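Local coordinates for protein BtGH115A (Bacteroides thetaiotaomicron, PDB 5BY3) that acts as a family GH115 4-O-methyl-alpha-glucuronidase, a glycoside hydrolase with specificity for decorated arabinogalactans, at residues A[37-42]-A[115-120]; A[77-82]-A[107-112]; A[90-95]-A[153-158]; A[96-101]-A[121-126]. One frame throughout, in Å; residues are numbered along the deposited sequence. Where two conformers were deposited one is given.

Contact 1 of 4, residues A[37-42]-A[115-120]; sequences APVVRT and GTAYGI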
# COMPACT_ATOMS: atom_id res chain seq x y z
N ALA A 37 -4.28 -29.17 -7.64
CA ALA A 37 -3.05 -28.39 -7.69
C ALA A 37 -2.41 -28.17 -6.29
O ALA A 37 -3.12 -28.18 -5.27
CB ALA A 37 -3.30 -27.08 -8.39
N PRO A 38 -1.08 -28.03 -6.22
CA PRO A 38 -0.38 -27.84 -4.92
C PRO A 38 -1.02 -26.80 -3.99
O PRO A 38 -1.16 -27.04 -2.77
CB PRO A 38 1.03 -27.39 -5.34
CG PRO A 38 1.11 -27.60 -6.86
CD PRO A 38 -0.12 -28.35 -7.30
N VAL A 39 -1.47 -25.70 -4.59
CA VAL A 39 -2.04 -24.58 -3.87
C VAL A 39 -3.27 -25.05 -3.11
O VAL A 39 -3.53 -24.55 -2.00
CB VAL A 39 -2.29 -23.37 -4.81
CG1 VAL A 39 -3.24 -23.72 -5.96
CG2 VAL A 39 -2.75 -22.14 -4.04
N VAL A 40 -3.99 -26.03 -3.67
CA VAL A 40 -5.17 -26.56 -2.98
C VAL A 40 -4.71 -27.32 -1.73
O VAL A 40 -5.23 -27.11 -0.64
CB VAL A 40 -6.10 -27.40 -3.91
CG1 VAL A 40 -7.27 -28.01 -3.14
CG2 VAL A 40 -6.64 -26.54 -5.02
N ARG A 41 -3.71 -28.17 -1.88
CA ARG A 41 -3.23 -28.97 -0.77
C ARG A 41 -2.57 -28.12 0.32
O ARG A 41 -2.78 -28.36 1.49
CB ARG A 41 -2.32 -30.12 -1.24
CG ARG A 41 -3.05 -31.47 -1.41
CD ARG A 41 -2.44 -32.37 -2.50
NE ARG A 41 -0.97 -32.23 -2.60
CZ ARG A 41 -0.30 -31.78 -3.67
NH1 ARG A 41 -0.93 -31.43 -4.79
NH2 ARG A 41 1.03 -31.70 -3.62
N THR A 42 -1.86 -27.08 -0.09
CA THR A 42 -1.22 -26.13 0.83
C THR A 42 -2.23 -25.43 1.74
O THR A 42 -1.97 -25.28 2.92
CB THR A 42 -0.43 -25.08 0.06
OG1 THR A 42 0.48 -25.73 -0.82
CG2 THR A 42 0.37 -24.24 1.01
N GLY A 115 -9.20 -20.56 -7.03
CA GLY A 115 -10.56 -20.47 -6.51
C GLY A 115 -10.85 -21.48 -5.43
O GLY A 115 -11.46 -21.16 -4.42
N THR A 116 -10.44 -22.72 -5.65
CA THR A 116 -10.62 -23.75 -4.66
C THR A 116 -9.86 -23.37 -3.37
O THR A 116 -10.44 -23.43 -2.29
CB THR A 116 -10.17 -25.10 -5.23
OG1 THR A 116 -10.88 -25.33 -6.45
CG2 THR A 116 -10.45 -26.27 -4.26
N ALA A 117 -8.59 -22.95 -3.51
CA ALA A 117 -7.76 -22.52 -2.38
C ALA A 117 -8.45 -21.43 -1.56
O ALA A 117 -8.49 -21.50 -0.32
CB ALA A 117 -6.40 -22.05 -2.87
N TYR A 118 -9.01 -20.43 -2.27
CA TYR A 118 -9.58 -19.26 -1.62
C TYR A 118 -10.86 -19.61 -0.87
O TYR A 118 -11.13 -19.04 0.22
CB TYR A 118 -9.78 -18.13 -2.62
CG TYR A 118 -8.49 -17.62 -3.21
CD1 TYR A 118 -7.34 -17.52 -2.41
CD2 TYR A 118 -8.41 -17.19 -4.55
CE1 TYR A 118 -6.15 -17.03 -2.90
CE2 TYR A 118 -7.20 -16.69 -5.06
CZ TYR A 118 -6.07 -16.62 -4.23
OH TYR A 118 -4.83 -16.15 -4.66
N GLY A 119 -11.63 -20.55 -1.45
CA GLY A 119 -12.81 -21.17 -0.78
C GLY A 119 -12.54 -21.81 0.57
O GLY A 119 -13.26 -21.58 1.54
N ILE A 120 -11.49 -22.64 0.60
CA ILE A 120 -10.95 -23.28 1.81
C ILE A 120 -10.54 -22.28 2.89
O ILE A 120 -10.89 -22.43 4.08
CB ILE A 120 -9.74 -24.17 1.44
CG1 ILE A 120 -10.20 -25.28 0.48
CG2 ILE A 120 -9.08 -24.71 2.71
CD1 ILE A 120 -9.11 -26.15 -0.10
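Val40 lies against Thr116 and Ile120 across two neighbouring helices, and its side chain is the clearest path through the contact. CB is the fork. From it CG1 stands anti to the backbone N (chi1 176°) and reaches the other helix at two points: Val40 CG1 is 3.8 Å from Thr116 CG2 and 4.0 Å from Ile120 CD1, so it fits between residues one helical turn apart. The second methyl, Val40 CG2, sits over the base of the threonine, 3.8 Å from Thr116 CB. Thr116 therefore turns only carbon to the valine, while its OG1 hydrogen-bonds with Thr72 OG1 and Asp112 O. The side chains of Val40 and Ile120 cross at about a right angle. Beside this cluster, Val39 CG2 meets Ala117 CB at 3.8 Å. A small alanine suits this place, because the backbones come close here: Val40 CA and Ala117 CA are 4.8 Å apart. The axes of 38-42 and 115-120 pass within 8.4 Å of each other and are inclined by only 8°. No hydrogen bond joins the two segments; the seam is held by buried branched and small side chains. Helices 38-55 and 113-126, nearly parallel here, form a pair characteristic of an alpha/beta domain in which helices lie side by side on one face of a sheet.

Contact 2 of 4, residues A[77-82]-A[107-112]; sequences KLIEQA and VVAGSD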
# COMPACT_ATOMS: atom_id res chain seq x y z
N LYS A 77 -14.44 -35.67 -9.13
CA LYS A 77 -15.70 -36.42 -9.21
C LYS A 77 -16.59 -36.12 -7.99
O LYS A 77 -17.81 -36.32 -8.01
CB LYS A 77 -15.43 -37.93 -9.35
CG LYS A 77 -16.64 -38.74 -9.80
CD LYS A 77 -16.28 -39.69 -10.93
CE LYS A 77 -17.50 -39.95 -11.80
NZ LYS A 77 -17.11 -40.38 -13.16
N LEU A 78 -15.93 -35.60 -6.94
CA LEU A 78 -16.51 -35.34 -5.62
C LEU A 78 -17.49 -34.15 -5.64
O LEU A 78 -18.52 -34.16 -4.95
CB LEU A 78 -15.38 -35.06 -4.62
CG LEU A 78 -14.35 -36.09 -4.13
CD1 LEU A 78 -13.64 -36.88 -5.23
CD2 LEU A 78 -13.32 -35.37 -3.28
N ILE A 79 -17.14 -33.14 -6.44
CA ILE A 79 -17.93 -31.93 -6.63
C ILE A 79 -19.29 -32.24 -7.26
O ILE A 79 -20.32 -31.71 -6.82
CB ILE A 79 -17.11 -30.85 -7.43
CG1 ILE A 79 -16.12 -30.12 -6.50
CG2 ILE A 79 -17.98 -29.86 -8.20
CD1 ILE A 79 -16.69 -29.58 -5.20
N GLU A 80 -19.28 -33.13 -8.26
CA GLU A 80 -20.51 -33.61 -8.90
C GLU A 80 -21.38 -34.40 -7.93
O GLU A 80 -22.58 -34.11 -7.80
CB GLU A 80 -20.19 -34.51 -10.09
CG GLU A 80 -19.17 -33.97 -11.09
CD GLU A 80 -18.90 -34.95 -12.21
OE1 GLU A 80 -18.68 -36.15 -11.93
OE2 GLU A 80 -18.90 -34.51 -13.38
N GLN A 81 -20.75 -35.36 -7.23
CA GLN A 81 -21.48 -36.39 -6.46
C GLN A 81 -22.24 -35.94 -5.21
O GLN A 81 -23.16 -36.63 -4.78
CB GLN A 81 -20.60 -37.63 -6.17
CG GLN A 81 -20.36 -38.56 -7.37
CD GLN A 81 -21.55 -38.67 -8.34
OE1 GLN A 81 -21.45 -38.27 -9.50
NE2 GLN A 81 -22.68 -39.21 -7.86
N ALA A 82 -21.86 -34.80 -4.65
CA ALA A 82 -22.72 -34.10 -3.70
C ALA A 82 -23.50 -33.10 -4.53
O ALA A 82 -22.91 -32.26 -5.21
CB ALA A 82 -21.92 -33.43 -2.60
N VAL A 107 -19.65 -27.84 1.32
CA VAL A 107 -19.08 -28.03 -0.03
C VAL A 107 -18.34 -26.76 -0.42
O VAL A 107 -18.89 -25.65 -0.28
CB VAL A 107 -20.16 -28.39 -1.09
CG1 VAL A 107 -19.54 -28.72 -2.46
CG2 VAL A 107 -21.04 -29.54 -0.59
N VAL A 108 -17.10 -26.94 -0.86
CA VAL A 108 -16.25 -25.88 -1.36
C VAL A 108 -15.90 -26.22 -2.80
O VAL A 108 -15.09 -27.14 -3.08
CB VAL A 108 -14.94 -25.72 -0.53
CG1 VAL A 108 -14.07 -24.60 -1.10
CG2 VAL A 108 -15.21 -25.48 0.96
N ALA A 109 -16.46 -25.42 -3.70
CA ALA A 109 -16.37 -25.62 -5.14
C ALA A 109 -15.69 -24.44 -5.80
O ALA A 109 -16.27 -23.36 -5.89
CB ALA A 109 -17.78 -25.83 -5.71
N GLY A 110 -14.44 -24.61 -6.22
CA GLY A 110 -13.70 -23.55 -6.92
C GLY A 110 -13.77 -23.67 -8.45
O GLY A 110 -13.72 -24.76 -9.00
N SER A 111 -13.85 -22.53 -9.13
CA SER A 111 -13.88 -22.46 -10.59
C SER A 111 -12.56 -22.87 -11.25
O SER A 111 -12.57 -23.39 -12.38
CB SER A 111 -14.28 -21.06 -11.03
OG SER A 111 -13.23 -20.11 -10.80
N ASP A 112 -11.45 -22.59 -10.57
CA ASP A 112 -10.09 -23.04 -10.94
C ASP A 112 -9.36 -23.41 -9.63
O ASP A 112 -10.01 -23.49 -8.61
CB ASP A 112 -9.35 -21.99 -11.76
CG ASP A 112 -9.49 -20.59 -11.19
OD1 ASP A 112 -9.28 -20.41 -9.97
OD2 ASP A 112 -9.82 -19.66 -11.96
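The peptide of Val108, whose carbonyl oxygen faces the far end of Ile79, is gripped by backbone hydrogen bonds to Ile69 and Gly71 of strand 68-72, which fix it in the sheet. Against this anchored group rests a methyl: Ile79 CD1 is 3.6 Å from Val108 O, a packing contact. Of helix 77-81, Ile79 is the residue that meets strand 107-110. Its CG1 lies anti to the carbonyl carbon, beside the backbone N, and chi2 of -49° then turns CD1 toward the strand. There the same methyl also touches two side chains of the strand, with Ile79 CD1 3.9 Å from Ala109 CB and 4.0 Å from Val107 CG1. These two neighbours both point toward the helix, as alternate residues of a strand do, while Val108 between them points away. A long, branched isoleucine suits the span, since the CA atoms of Ile79 and Ala109 remain 6.7 Å apart; the short side chain of Ala109 lets CD1 come close to the strand backbone. At the end of the helix Ala82 CB adds a looser touch, 4.5 Å from Val107 CG2. Ile84, Ile86 and Leu89 from the following loop complete the apolar layer. The axes of helix 77-81 and strand 107-110 run 9.5 Å apart with a crossing angle of -123°. Helix 77-81 thus covers the face of the sheet opposite helix 113-126, the layering of a three-layer alpha/beta sandwich.

Contact 3 of 4, residues A[90-95]-A[153-158]; sequences KNKKQA and RELQSP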
# COMPACT_ATOMS: atom_id res chain seq x y z
N LYS A 90 -18.91 -21.97 -13.71
CA LYS A 90 -18.42 -22.41 -15.03
C LYS A 90 -17.72 -21.28 -15.81
O LYS A 90 -18.25 -20.15 -15.87
CB LYS A 90 -19.56 -23.01 -15.84
CG LYS A 90 -19.13 -24.17 -16.71
CD LYS A 90 -20.27 -24.73 -17.54
CE LYS A 90 -19.81 -25.97 -18.30
NZ LYS A 90 -20.43 -26.06 -19.65
N ASN A 91 -16.55 -21.62 -16.40
CA ASN A 91 -15.66 -20.67 -17.11
C ASN A 91 -15.58 -19.28 -16.43
O ASN A 91 -16.18 -18.31 -16.91
CB ASN A 91 -16.00 -20.58 -18.62
CG ASN A 91 -15.06 -21.41 -19.50
OD1 ASN A 91 -14.93 -22.62 -19.34
ND2 ASN A 91 -14.43 -20.75 -20.45
N LYS A 92 -14.86 -19.21 -15.32
CA LYS A 92 -14.81 -18.02 -14.43
C LYS A 92 -13.49 -17.94 -13.63
O LYS A 92 -12.86 -18.96 -13.35
CB LYS A 92 -16.01 -18.01 -13.49
CG LYS A 92 -16.67 -16.66 -13.36
CD LYS A 92 -17.63 -16.63 -12.19
CE LYS A 92 -18.04 -15.19 -11.90
NZ LYS A 92 -18.94 -15.07 -10.72
N LYS A 93 -13.08 -16.73 -13.25
CA LYS A 93 -11.72 -16.53 -12.73
C LYS A 93 -11.60 -16.51 -11.19
O LYS A 93 -12.26 -15.73 -10.52
CB LYS A 93 -11.07 -15.29 -13.38
CG LYS A 93 -11.82 -13.96 -13.22
CD LYS A 93 -10.85 -12.79 -13.01
CE LYS A 93 -11.56 -11.44 -12.91
NZ LYS A 93 -10.81 -10.47 -12.06
N GLN A 94 -10.77 -17.41 -10.65
CA GLN A 94 -10.33 -17.43 -9.23
C GLN A 94 -11.51 -17.40 -8.22
O GLN A 94 -11.49 -16.66 -7.22
CB GLN A 94 -9.34 -16.28 -8.95
CG GLN A 94 -8.09 -16.24 -9.80
CD GLN A 94 -7.30 -14.95 -9.60
OE1 GLN A 94 -7.06 -14.53 -8.47
NE2 GLN A 94 -6.91 -14.30 -10.71
N ALA A 95 -12.54 -18.18 -8.53
CA ALA A 95 -13.84 -18.05 -7.87
C ALA A 95 -14.22 -19.29 -7.09
O ALA A 95 -13.70 -20.37 -7.37
CB ALA A 95 -14.93 -17.68 -8.87
N ARG A 153 -24.95 -19.90 1.80
CA ARG A 153 -24.64 -20.09 0.36
C ARG A 153 -23.54 -19.26 -0.37
O ARG A 153 -23.25 -19.55 -1.54
CB ARG A 153 -25.97 -20.14 -0.47
CG ARG A 153 -25.88 -20.80 -1.86
CD ARG A 153 -27.13 -21.59 -2.21
NE ARG A 153 -27.14 -22.90 -1.54
CZ ARG A 153 -27.23 -24.09 -2.14
NH1 ARG A 153 -27.33 -24.19 -3.47
NH2 ARG A 153 -27.23 -25.19 -1.40
N GLU A 154 -22.93 -18.25 0.26
CA GLU A 154 -21.76 -17.51 -0.30
C GLU A 154 -21.13 -17.86 -1.68
O GLU A 154 -20.77 -19.01 -1.95
CB GLU A 154 -20.62 -17.47 0.73
CG GLU A 154 -19.72 -16.23 0.66
CD GLU A 154 -20.38 -14.92 1.13
OE1 GLU A 154 -21.47 -14.92 1.76
OE2 GLU A 154 -19.78 -13.86 0.87
N LEU A 155 -20.96 -16.86 -2.52
CA LEU A 155 -20.18 -16.97 -3.79
C LEU A 155 -19.16 -15.82 -3.88
O LEU A 155 -19.51 -14.65 -3.64
CB LEU A 155 -21.14 -16.93 -4.98
CG LEU A 155 -20.69 -17.35 -6.39
CD1 LEU A 155 -21.87 -17.96 -7.12
CD2 LEU A 155 -20.11 -16.19 -7.21
N GLN A 156 -17.91 -16.11 -4.24
CA GLN A 156 -16.93 -15.01 -4.34
C GLN A 156 -16.02 -15.10 -5.56
O GLN A 156 -15.82 -16.19 -6.08
CB GLN A 156 -16.09 -14.90 -3.05
CG GLN A 156 -16.71 -14.06 -1.92
CD GLN A 156 -15.92 -14.12 -0.62
OE1 GLN A 156 -16.45 -14.49 0.42
NE2 GLN A 156 -14.64 -13.76 -0.68
N SER A 157 -15.47 -13.95 -5.97
CA SER A 157 -14.57 -13.78 -7.12
C SER A 157 -13.85 -12.43 -6.98
O SER A 157 -14.44 -11.48 -6.44
CB SER A 157 -15.37 -13.77 -8.43
OG SER A 157 -16.52 -12.94 -8.34
N PRO A 158 -12.61 -12.32 -7.49
CA PRO A 158 -11.85 -11.07 -7.32
C PRO A 158 -12.25 -9.92 -8.26
O PRO A 158 -12.49 -10.13 -9.47
CB PRO A 158 -10.39 -11.52 -7.59
CG PRO A 158 -10.55 -12.65 -8.53
CD PRO A 158 -11.78 -13.39 -8.07
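At the edge of the mixed sheet, where strands 96-100 and 155-156 pair antiparallel, the loop before one strand meets the residues after the other, and Pro158 is received by Lys93 and Gln94. The proline ring comes in toward the loop: Pro158 CD lies 3.4 Å from both Lys93 O and Gln94 O, and Pro158 CG lies 3.8 Å from Gln94 CB, the side chains of Gln94 and Pro158 crossing at about a right angle. Proline suits this place because its ring offers carbon to both carbonyls and to the aliphatic base of the glutamine. The amide of Gln94 is held beyond the contact, through NE2 to Glu161 O and OE1 to Arg163 NH1. Lys93 brings its amine to the carbonyl oxygen of the proline and gives the one hydrogen bond between the segments, Lys93 NZ to Pro158 O at 3.1 Å; the amine stands above the carbonyl plane, 43° out of it. Close to the paired strands, Ala95 CA makes a CA-H...O contact of 3.3 Å with Gln156 O. Nearer the surface the long Lys92 puts NZ 3.9 Å from Leu155 CD2. Strand 162-166, one of the eight parallel strands, follows shortly, making this a junction between the sheet's edge strand and the family GH115 TIM barrel.

Contact 4 of 4, residues A[96-101]-A[121-126]; sequences FMLAVS and LEISRL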
# COMPACT_ATOMS: atom_id res chain seq x y z
N PHE A 96 -15.09 -19.12 -6.09
CA PHE A 96 -15.59 -20.22 -5.30
C PHE A 96 -17.02 -20.02 -4.86
O PHE A 96 -17.48 -18.86 -4.72
CB PHE A 96 -14.68 -20.51 -4.09
CG PHE A 96 -14.63 -19.39 -3.07
CD1 PHE A 96 -15.59 -19.28 -2.08
CD2 PHE A 96 -13.58 -18.48 -3.07
CE1 PHE A 96 -15.53 -18.26 -1.15
CE2 PHE A 96 -13.49 -17.46 -2.12
CZ PHE A 96 -14.48 -17.34 -1.17
N MSE A 97 -17.67 -21.16 -4.65
CA MSE A 97 -18.98 -21.31 -4.05
C MSE A 97 -18.81 -22.10 -2.78
O MSE A 97 -18.13 -23.15 -2.74
CB MSE A 97 -19.83 -22.15 -4.97
CG MSE A 97 -20.71 -21.26 -5.85
SE MSE A 97 -22.15 -22.42 -6.50
CE MSE A 97 -23.49 -21.09 -7.10
N LEU A 98 -19.42 -21.59 -1.71
CA LEU A 98 -19.58 -22.35 -0.49
C LEU A 98 -21.05 -22.64 -0.32
O LEU A 98 -21.88 -21.74 -0.45
CB LEU A 98 -19.13 -21.54 0.70
CG LEU A 98 -17.69 -21.17 0.94
CD1 LEU A 98 -17.69 -20.54 2.33
CD2 LEU A 98 -16.85 -22.43 0.93
N ALA A 99 -21.37 -23.89 -0.01
CA ALA A 99 -22.76 -24.32 0.13
C ALA A 99 -22.82 -25.54 1.05
O ALA A 99 -21.85 -26.30 1.11
CB ALA A 99 -23.34 -24.65 -1.25
N VAL A 100 -23.95 -25.71 1.72
CA VAL A 100 -24.23 -26.89 2.54
C VAL A 100 -25.21 -27.83 1.80
O VAL A 100 -26.37 -27.46 1.61
CB VAL A 100 -24.77 -26.53 3.96
CG1 VAL A 100 -24.86 -27.78 4.85
CG2 VAL A 100 -23.93 -25.42 4.64
N SER A 101 -24.74 -29.02 1.40
CA SER A 101 -25.58 -30.06 0.75
C SER A 101 -26.72 -30.48 1.68
O SER A 101 -26.59 -30.30 2.89
CB SER A 101 -24.75 -31.29 0.34
OG SER A 101 -24.32 -32.06 1.46
N LEU A 121 -9.81 -21.25 2.47
CA LEU A 121 -9.36 -20.18 3.34
C LEU A 121 -10.47 -19.24 3.77
O LEU A 121 -10.30 -18.48 4.69
CB LEU A 121 -8.19 -19.44 2.70
CG LEU A 121 -6.91 -20.31 2.71
CD1 LEU A 121 -5.77 -19.67 1.96
CD2 LEU A 121 -6.43 -20.68 4.10
N GLU A 122 -11.63 -19.31 3.13
CA GLU A 122 -12.80 -18.55 3.55
C GLU A 122 -13.36 -19.16 4.82
O GLU A 122 -13.92 -18.45 5.68
CB GLU A 122 -13.86 -18.57 2.44
CG GLU A 122 -15.14 -17.80 2.70
CD GLU A 122 -14.94 -16.36 3.16
OE1 GLU A 122 -14.07 -15.61 2.62
OE2 GLU A 122 -15.70 -15.97 4.07
N ILE A 123 -13.23 -20.48 4.91
CA ILE A 123 -13.74 -21.26 6.03
C ILE A 123 -12.89 -20.89 7.21
O ILE A 123 -13.39 -20.75 8.31
CB ILE A 123 -13.67 -22.77 5.76
CG1 ILE A 123 -14.54 -23.09 4.53
CG2 ILE A 123 -14.05 -23.59 7.00
CD1 ILE A 123 -14.57 -24.56 4.19
N SER A 124 -11.60 -20.67 6.94
CA SER A 124 -10.66 -20.25 7.95
C SER A 124 -10.99 -18.82 8.49
O SER A 124 -10.94 -18.60 9.71
CB SER A 124 -9.26 -20.45 7.42
OG SER A 124 -8.39 -19.47 7.94
N ARG A 125 -11.36 -17.89 7.60
CA ARG A 125 -11.90 -16.57 8.02
C ARG A 125 -13.18 -16.66 8.87
O ARG A 125 -13.33 -15.91 9.86
CB ARG A 125 -12.14 -15.64 6.80
CG ARG A 125 -10.85 -15.03 6.22
CD ARG A 125 -10.96 -14.68 4.73
NE ARG A 125 -9.86 -13.80 4.29
CZ ARG A 125 -9.77 -12.47 4.55
NH1 ARG A 125 -10.71 -11.80 5.22
NH2 ARG A 125 -8.71 -11.81 4.10
N LEU A 126 -14.09 -17.56 8.48
CA LEU A 126 -15.35 -17.84 9.18
C LEU A 126 -15.11 -18.38 10.61
O LEU A 126 -15.91 -18.18 11.53
CB LEU A 126 -16.15 -18.89 8.38
CG LEU A 126 -16.81 -18.44 7.07
CD1 LEU A 126 -17.49 -19.61 6.43
CD2 LEU A 126 -17.82 -17.32 7.28
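Phe96 and Leu98 point from one face of their strand to the same residue, Glu122, whose CB and CG carry the contact. Glu122 CG lies anti to the backbone N, and the chain then bends at chi2 (50°), turning CD aside so that CB and CG form the apolar surface. Phe96 CG sits between its own backbone N and carbonyl carbon, and the ring's far end reaches the glutamate: Phe96 CZ is 3.9 Å from Glu122 CB, and Phe96 CE1 is 3.9 Å from Glu122 CG. The two side chains cross at about a right angle, while the ring and carboxylate planes are 19° apart. Glu122 OE1 also has a long, weak ion pair with Arg207 NH2, so the charged end has a partner beyond the apolar contact. Leu98 spreads its two methyls: CD1 meets Glu122 CG at 3.8 Å and Leu126 CD1 at 4.2 Å, one helical turn further on, and CD2 meets Ile123 CG1 at 4.3 Å. A forked leucine suits such a three-way contact. Strand 96-100 runs between strands 106-110 and 155-156, and the segment 121-126 of helix 113-126 crosses it at -58°, with Ile123 packing onward against Val108 of strand 106-110 and Leu47 of helix 38-55.

In the fold
From the N terminus, contact 1 closes the first long loop, bringing helix 38-55 against helix 113-126. Nested within that loop is contact 2, which folds helix 77-81 back onto strand 106-110. Contact 3 starts between the two segments of each of these and ends beyond them, at 153-158, so it crosses both; contact 4 lies nested within it and likewise crosses contacts 1 and 2. Strands 96-100 and 106-110 are sheet neighbours, which joins contacts 2 and 4, and strand 155-156 extends the sheet beside 96-100. Helix 113-126 serves contacts 1 and 4. Contacts 2 and 4 set helices on opposite faces of the mixed sheet; contact 3 marks its edge, before strand 162-166 of the barrel.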